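Local atomic coordinates of transcriptional regulator, MarR family (PDB entry 3BJ6), a protein that probably binds DNA as a transcription factor of the MarR family, through a winged helix-turn-helix domain in each subunit of a dimer. Residues Val38-Leu49 / Ile74-Ile84. Numbering follows the deposited sequence.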
ATOM      1  N   VAL A  38      -8.620  -2.805  20.993  1.00 15.99           N
ATOM      2  CA  VAL A  38      -7.310  -3.235  20.495  1.00 15.96           C
ATOM      3  C   VAL A  38      -6.837  -2.357  19.329  1.00 16.52           C
ATOM      4  O   VAL A  38      -7.630  -1.660  18.722  1.00 16.22           O
ATOM      5  CB  VAL A  38      -7.281  -4.759  20.097  1.00 16.33           C
ATOM      6  CG1 VAL A  38      -7.753  -5.663  21.312  1.00 15.68           C
ATOM      7  CG2 VAL A  38      -8.104  -5.032  18.837  1.00 14.62           C
ATOM      8  N   THR A  39      -5.539  -2.394  19.053  1.00 16.47           N
ATOM      9  CA  THR A  39      -4.927  -1.655  17.959  1.00 17.01           C
ATOM     10  C   THR A  39      -4.924  -2.492  16.677  1.00 16.73           C
ATOM     11  O   THR A  39      -5.249  -3.693  16.702  1.00 15.71           O
ATOM     12  CB  THR A  39      -3.452  -1.303  18.291  1.00 17.67           C
ATOM     13  OG1 THR A  39      -2.694  -2.503  18.392  1.00 17.23           O
ATOM     14  CG2 THR A  39      -3.337  -0.497  19.604  1.00 16.46           C
ATOM     15  N   VAL A  40      -4.525  -1.867  15.558  1.00 16.95           N
ATOM     16  CA  VAL A  40      -4.438  -2.558  14.260  1.00 17.30           C
ATOM     17  C   VAL A  40      -3.383  -3.657  14.290  1.00 17.30           C
ATOM     18  O   VAL A  40      -3.599  -4.745  13.744  1.00 15.96           O
ATOM     19  CB  VAL A  40      -4.152  -1.576  13.095  1.00 18.42           C
ATOM     20  CG1 VAL A  40      -4.166  -2.291  11.726  1.00 18.52           C
ATOM     21  CG2 VAL A  40      -5.194  -0.504  13.079  1.00 20.57           C
ATOM     22  N   GLY A  41      -2.247  -3.356  14.920  1.00 16.99           N
ATOM     23  CA  GLY A  41      -1.163  -4.337  15.055  1.00 17.87           C
ATOM     24  C   GLY A  41      -1.644  -5.531  15.886  1.00 18.13           C
ATOM     25  O   GLY A  41      -1.395  -6.666  15.524  1.00 18.41           O
ATOM     26  N   GLN A  42      -2.315  -5.265  17.013  1.00 17.12           N
ATOM     27  CA  GLN A  42      -2.870  -6.344  17.834  1.00 16.26           C
ATOM     28  C   GLN A  42      -3.893  -7.217  17.082  1.00 16.54           C
ATOM     29  O   GLN A  42      -3.848  -8.438  17.182  1.00 14.90           O
ATOM     30  CB  GLN A  42      -3.470  -5.786  19.133  1.00 16.21           C
ATOM     31  CG  GLN A  42      -2.395  -5.137  20.042  1.00 16.75           C
ATOM     32  CD  GLN A  42      -3.007  -4.197  21.109  1.00 18.69           C
ATOM     33  OE1 GLN A  42      -4.226  -4.035  21.194  1.00 16.27           O
ATOM     34  NE2 GLN A  42      -2.137  -3.558  21.908  1.00 16.99           N
ATOM     35  N   ARG A  43      -4.804  -6.578  16.331  1.00 15.58           N
ATOM     36  CA  ARG A  43      -5.722  -7.268  15.435  1.00 16.38           C
ATOM     37  C   ARG A  43      -4.975  -8.219  14.489  1.00 16.35           C
ATOM     38  O   ARG A  43      -5.424  -9.317  14.292  1.00 17.23           O
ATOM     39  CB  ARG A  43      -6.510  -6.241  14.611  1.00 16.47           C
ATOM     40  CG  ARG A  43      -7.424  -6.832  13.537  1.00 17.70           C
ATOM     41  CD  ARG A  43      -7.652  -5.843  12.382  1.00 18.41           C
ATOM     42  NE  ARG A  43      -8.416  -6.521  11.318  1.00 20.93           N
ATOM     43  CZ  ARG A  43      -7.917  -7.414  10.466  1.00 20.24           C
ATOM     44  NH1 ARG A  43      -6.623  -7.739  10.491  1.00 20.61           N
ATOM     45  NH2 ARG A  43      -8.723  -7.981   9.579  1.00 20.22           N
ATOM     46  N   ALA A  44      -3.875  -7.775  13.876  1.00 16.09           N
ATOM     47  CA  ALA A  44      -3.132  -8.607  12.910  1.00 16.94           C
ATOM     48  C   ALA A  44      -2.673  -9.905  13.605  1.00 17.83           C
ATOM     49  O   ALA A  44      -2.802 -10.996  13.046  1.00 19.10           O
ATOM     50  CB  ALA A  44      -1.890  -7.832  12.363  1.00 16.73           C
ATOM     51  N   ILE A  45      -2.162  -9.786  14.826  1.00 17.16           N
ATOM     52  CA  ILE A  45      -1.709 -10.974  15.593  1.00 17.13           C
ATOM     53  C   ILE A  45      -2.898 -11.869  15.991  1.00 17.23           C
ATOM     54  O   ILE A  45      -2.810 -13.096  15.876  1.00 16.93           O
ATOM     55  CB  ILE A  45      -0.822 -10.588  16.820  1.00 17.02           C
ATOM     56  CG1 ILE A  45       0.661 -10.453  16.383  1.00 17.83           C
ATOM     57  CG2 ILE A  45      -0.876 -11.634  17.949  1.00 17.37           C
ATOM     58  CD1 ILE A  45       0.872  -9.348  15.419  1.00 19.87           C
ATOM     59  N   LEU A  46      -4.005 -11.273  16.464  1.00 16.62           N
ATOM     60  CA  LEU A  46      -5.195 -12.081  16.786  1.00 16.80           C
ATOM     61  C   LEU A  46      -5.703 -12.817  15.557  1.00 17.03           C
ATOM     62  O   LEU A  46      -6.109 -13.987  15.620  1.00 17.10           O
ATOM     63  CB  LEU A  46      -6.316 -11.203  17.400  1.00 16.84           C
ATOM     64  CG  LEU A  46      -5.923 -10.422  18.676  1.00 16.80           C
ATOM     65  CD1 LEU A  46      -7.097  -9.504  19.123  1.00 18.69           C
ATOM     66  CD2 LEU A  46      -5.537 -11.392  19.812  1.00 14.61           C
ATOM     67  N   GLU A  47      -5.706 -12.134  14.423  1.00 17.45           N
ATOM     68  CA  GLU A  47      -6.161 -12.774  13.182  1.00 18.41           C
ATOM     69  C   GLU A  47      -5.235 -13.911  12.814  1.00 18.09           C
ATOM     70  O   GLU A  47      -5.704 -14.988  12.490  1.00 18.10           O
ATOM     71  CB  GLU A  47      -6.278 -11.769  12.031  1.00 18.04           C
ATOM     72  CG  GLU A  47      -6.631 -12.429  10.686  1.00 22.77           C
ATOM     73  CD  GLU A  47      -6.739 -11.426   9.510  1.00 22.92           C
ATOM     74  OE1 GLU A  47      -5.961 -10.428   9.457  1.00 22.18           O
ATOM     75  OE2 GLU A  47      -7.564 -11.688   8.610  1.00 22.81           O
ATOM     76  N   GLY A  48      -3.924 -13.682  12.883  1.00 18.02           N
ATOM     77  CA  GLY A  48      -2.954 -14.753  12.629  1.00 19.25           C
ATOM     78  C   GLY A  48      -3.159 -15.989  13.502  1.00 19.62           C
ATOM     79  O   GLY A  48      -3.149 -17.104  12.996  1.00 19.50           O
ATOM     80  N   LEU A  49      -3.393 -15.798  14.806  1.00 18.49           N
ATOM     81  CA  LEU A  49      -3.617 -16.930  15.713  1.00 18.59           C
ATOM     82  C   LEU A  49      -4.987 -17.581  15.532  1.00 20.09           C
ATOM     83  O   LEU A  49      -5.159 -18.764  15.830  1.00 20.52           O
ATOM     84  CB  LEU A  49      -3.403 -16.517  17.177  1.00 17.92           C
ATOM     85  CG  LEU A  49      -1.923 -16.192  17.436  1.00 16.42           C
ATOM     86  CD1 LEU A  49      -1.710 -15.488  18.813  1.00 16.38           C
ATOM     87  CD2 LEU A  49      -1.042 -17.459  17.365  1.00 14.84           C
ATOM     88  N   ILE A  74       3.970  -6.993  19.924  1.00 19.54           N
ATOM     89  CA  ILE A  74       2.523  -7.163  19.863  1.00 18.95           C
ATOM     90  C   ILE A  74       2.110  -8.374  20.679  1.00 18.97           C
ATOM     91  O   ILE A  74       1.094  -8.325  21.385  1.00 19.18           O
ATOM     92  CB  ILE A  74       1.970  -7.306  18.416  1.00 18.81           C
ATOM     93  CG1 ILE A  74       2.314  -6.097  17.518  1.00 20.87           C
ATOM     94  CG2 ILE A  74       0.466  -7.472  18.458  1.00 17.61           C
ATOM     95  CD1 ILE A  74       2.076  -4.791  18.134  1.00 26.26           C
ATOM     96  N   LEU A  75       2.850  -9.476  20.566  1.00 18.69           N
ATOM     97  CA  LEU A  75       2.506 -10.655  21.379  1.00 19.10           C
ATOM     98  C   LEU A  75       2.455 -10.311  22.866  1.00 19.64           C
ATOM     99  O   LEU A  75       1.588 -10.780  23.583  1.00 20.48           O
ATOM    100  CB  LEU A  75       3.503 -11.813  21.171  1.00 19.12           C
ATOM    101  CG  LEU A  75       3.382 -12.552  19.846  1.00 18.71           C
ATOM    102  CD1 LEU A  75       4.501 -13.576  19.704  1.00 17.61           C
ATOM    103  CD2 LEU A  75       2.017 -13.240  19.679  1.00 16.79           C
ATOM    104  N   GLN A  76       3.399  -9.516  23.333  1.00 19.76           N
ATOM    105  CA  GLN A  76       3.401  -9.107  24.743  1.00 20.96           C
ATOM    106  C   GLN A  76       2.174  -8.261  25.109  1.00 20.03           C
ATOM    107  O   GLN A  76       1.577  -8.453  26.136  1.00 19.71           O
ATOM    108  CB  GLN A  76       4.704  -8.378  25.079  1.00 21.39           C
ATOM    109  CG  GLN A  76       5.916  -9.373  25.003  1.00 26.36           C
ATOM    110  CD  GLN A  76       7.239  -8.670  25.211  1.00 32.99           C
ATOM    111  OE1 GLN A  76       7.673  -8.472  26.346  1.00 35.99           O
ATOM    112  NE2 GLN A  76       7.889  -8.286  24.122  1.00 33.53           N
ATOM    113  N   GLU A  77       1.803  -7.342  24.238  1.00 20.21           N
ATOM    114  CA  GLU A  77       0.637  -6.506  24.472  1.00 19.39           C
ATOM    115  C   GLU A  77      -0.631  -7.343  24.590  1.00 19.36           C
ATOM    116  O   GLU A  77      -1.429  -7.153  25.519  1.00 18.21           O
ATOM    117  CB  GLU A  77       0.509  -5.484  23.348  1.00 19.28           C
ATOM    118  CG  GLU A  77       1.616  -4.436  23.291  1.00 19.72           C
ATOM    119  CD  GLU A  77       1.536  -3.548  22.036  1.00 23.10           C
ATOM    120  OE1 GLU A  77       0.650  -3.757  21.174  1.00 20.91           O
ATOM    121  OE2 GLU A  77       2.391  -2.629  21.892  1.00 26.36           O
ATOM    122  N   VAL A  78      -0.836  -8.268  23.657  1.00 18.87           N
ATOM    123  CA  VAL A  78      -2.083  -9.065  23.691  1.00 19.29           C
ATOM    124  C   VAL A  78      -2.078 -10.094  24.828  1.00 19.79           C
ATOM    125  O   VAL A  78      -3.124 -10.417  25.377  1.00 19.51           O
ATOM    126  CB  VAL A  78      -2.483  -9.688  22.319  1.00 19.21           C
ATOM    127  CG1 VAL A  78      -2.758  -8.548  21.296  1.00 18.49           C
ATOM    128  CG2 VAL A  78      -1.407 -10.631  21.774  1.00 19.00           C
ATOM    129  N   GLN A  79      -0.902 -10.568  25.212  1.00 20.27           N
ATOM    130  CA  GLN A  79      -0.832 -11.509  26.308  1.00 21.94           C
ATOM    131  C   GLN A  79      -1.107 -10.810  27.633  1.00 21.91           C
ATOM    132  O   GLN A  79      -1.848 -11.314  28.464  1.00 22.70           O
ATOM    133  CB  GLN A  79       0.528 -12.188  26.334  1.00 21.90           C
ATOM    134  CG  GLN A  79       0.593 -13.339  27.313  1.00 29.00           C
ATOM    135  CD  GLN A  79       1.950 -14.036  27.261  1.00 35.54           C
ATOM    136  OE1 GLN A  79       2.050 -15.206  27.575  1.00 36.57           O
ATOM    137  NE2 GLN A  79       3.007 -13.290  26.879  1.00 38.44           N
ATOM    138  N   ARG A  80      -0.508  -9.646  27.810  1.00 22.71           N
ATOM    139  CA  ARG A  80      -0.749  -8.800  28.965  1.00 24.18           C
ATOM    140  C   ARG A  80      -2.235  -8.441  29.050  1.00 23.81           C
ATOM    141  O   ARG A  80      -2.785  -8.325  30.143  1.00 23.40           O
ATOM    142  CB  ARG A  80       0.110  -7.528  28.811  1.00 25.06           C
ATOM    143  CG  ARG A  80       0.037  -6.576  29.988  1.00 31.26           C
ATOM    144  CD  ARG A  80       1.008  -5.353  29.879  1.00 38.78           C
ATOM    145  NE  ARG A  80       2.194  -5.575  29.040  1.00 45.88           N
ATOM    146  CZ  ARG A  80       2.497  -4.838  27.958  1.00 48.77           C
ATOM    147  NH1 ARG A  80       1.686  -3.832  27.594  1.00 47.48           N
ATOM    148  NH2 ARG A  80       3.610  -5.100  27.244  1.00 46.36           N
ATOM    149  N   ALA A  81      -2.895  -8.265  27.911  1.00 22.05           N
ATOM    150  CA  ALA A  81      -4.337  -7.932  27.907  1.00 21.76           C
ATOM    151  C   ALA A  81      -5.222  -9.173  28.103  1.00 20.98           C
ATOM    152  O   ALA A  81      -6.450  -9.070  28.163  1.00 20.49           O
ATOM    153  CB  ALA A  81      -4.737  -7.157  26.629  1.00 21.46           C
ATOM    154  N   GLY A  82      -4.596 -10.339  28.221  1.00 19.92           N
ATOM    155  CA  GLY A  82      -5.338 -11.582  28.452  1.00 19.28           C
ATOM    156  C   GLY A  82      -6.047 -12.134  27.211  1.00 19.11           C
ATOM    157  O   GLY A  82      -7.054 -12.855  27.328  1.00 18.35           O
ATOM    158  N   LEU A  83      -5.517 -11.819  26.028  1.00 17.17           N
ATOM    159  CA  LEU A  83      -6.164 -12.197  24.762  1.00 17.47           C
ATOM    160  C   LEU A  83      -5.530 -13.408  24.081  1.00 18.14           C
ATOM    161  O   LEU A  83      -6.146 -14.024  23.197  1.00 18.65           O
ATOM    162  CB  LEU A  83      -6.204 -11.001  23.785  1.00 16.62           C
ATOM    163  CG  LEU A  83      -6.763  -9.695  24.372  1.00 17.41           C
ATOM    164  CD1 LEU A  83      -6.749  -8.560  23.323  1.00 16.54           C
ATOM    165  CD2 LEU A  83      -8.214  -9.924  24.883  1.00 18.81           C
ATOM    166  N   ILE A  84      -4.292 -13.722  24.458  1.00 18.22           N
ATOM    167  CA  ILE A  84      -3.640 -14.949  24.020  1.00 18.17           C
ATOM    168  C   ILE A  84      -2.980 -15.574  25.253  1.00 18.73           C
ATOM    169  O   ILE A  84      -2.779 -14.913  26.264  1.00 18.77           O
ATOM    170  CB  ILE A  84      -2.586 -14.703  22.898  1.00 18.30           C
ATOM    171  CG1 ILE A  84      -1.312 -14.011  23.442  1.00 18.60           C
ATOM    172  CG2 ILE A  84      -3.226 -13.939  21.701  1.00 17.56           C
ATOM    173  CD1 ILE A  84      -0.111 -13.984  22.399  1.00 19.26           C
TER
HETATM  174  O   HOH W   1      -0.021  -2.205  19.082  1.00 21.08           O
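Q42 reaches from the first turn of helix 40-51 to E77 on helix 68-80 and shows how one polar side chain can serve a helix cap and a helix-helix contact together. Its NE2 donates to E77 OE1 over 2.9 Å, a nearly straight bond with the acceptor close to the amide plane but the nitrogen well above the carboxylate plane. The two chains, extended beyond CG, cross at about a right angle, their flat groups turned 82° apart. At the other end of the amide, T39 N donates to Q42 OE1 from above its carbonyl plane, and Q42 N donates to T39 OG1 at 3.1 Å, completing a capping box. Bonded at both NE2 and OE1, the amide is held in its rotation. A water joins T39 OG1 to E77 OE1, donating to the latter.

Behind it the contact is apolar. I74, its CG1 beside the backbone N (chi1 -58°), sends CG2 against the backbone of the other helix, at G41 O and 3.6 Å from Q42 CA; this methyl also meets I45 CD1. V78 divides its branches, CG1 lying against Q42 CB at 3.6 Å and CG2 facing I45 CG2. I45 CG2 also meets L75 CD2, the two side chains running at about a right angle. Farther along, I84 CG2 meets L49 CD1 and L46 CD2. Before helix 40-51, V38 CG1 touches L83 CD1, past the Schellman motif at G82.

The axes of helix segments 40-49 and 74-80 approach to 9.4 Å and cross at -83°. The helices diverge from there, and L83 and I84, after the presumed recognition helix 68-80, extend the contact to V38, L46 and L49. Helix 57-64 packs on I45, L49 and L75, strand 97-100 on L46 and I84, and helix 102-123 on V38 and L83.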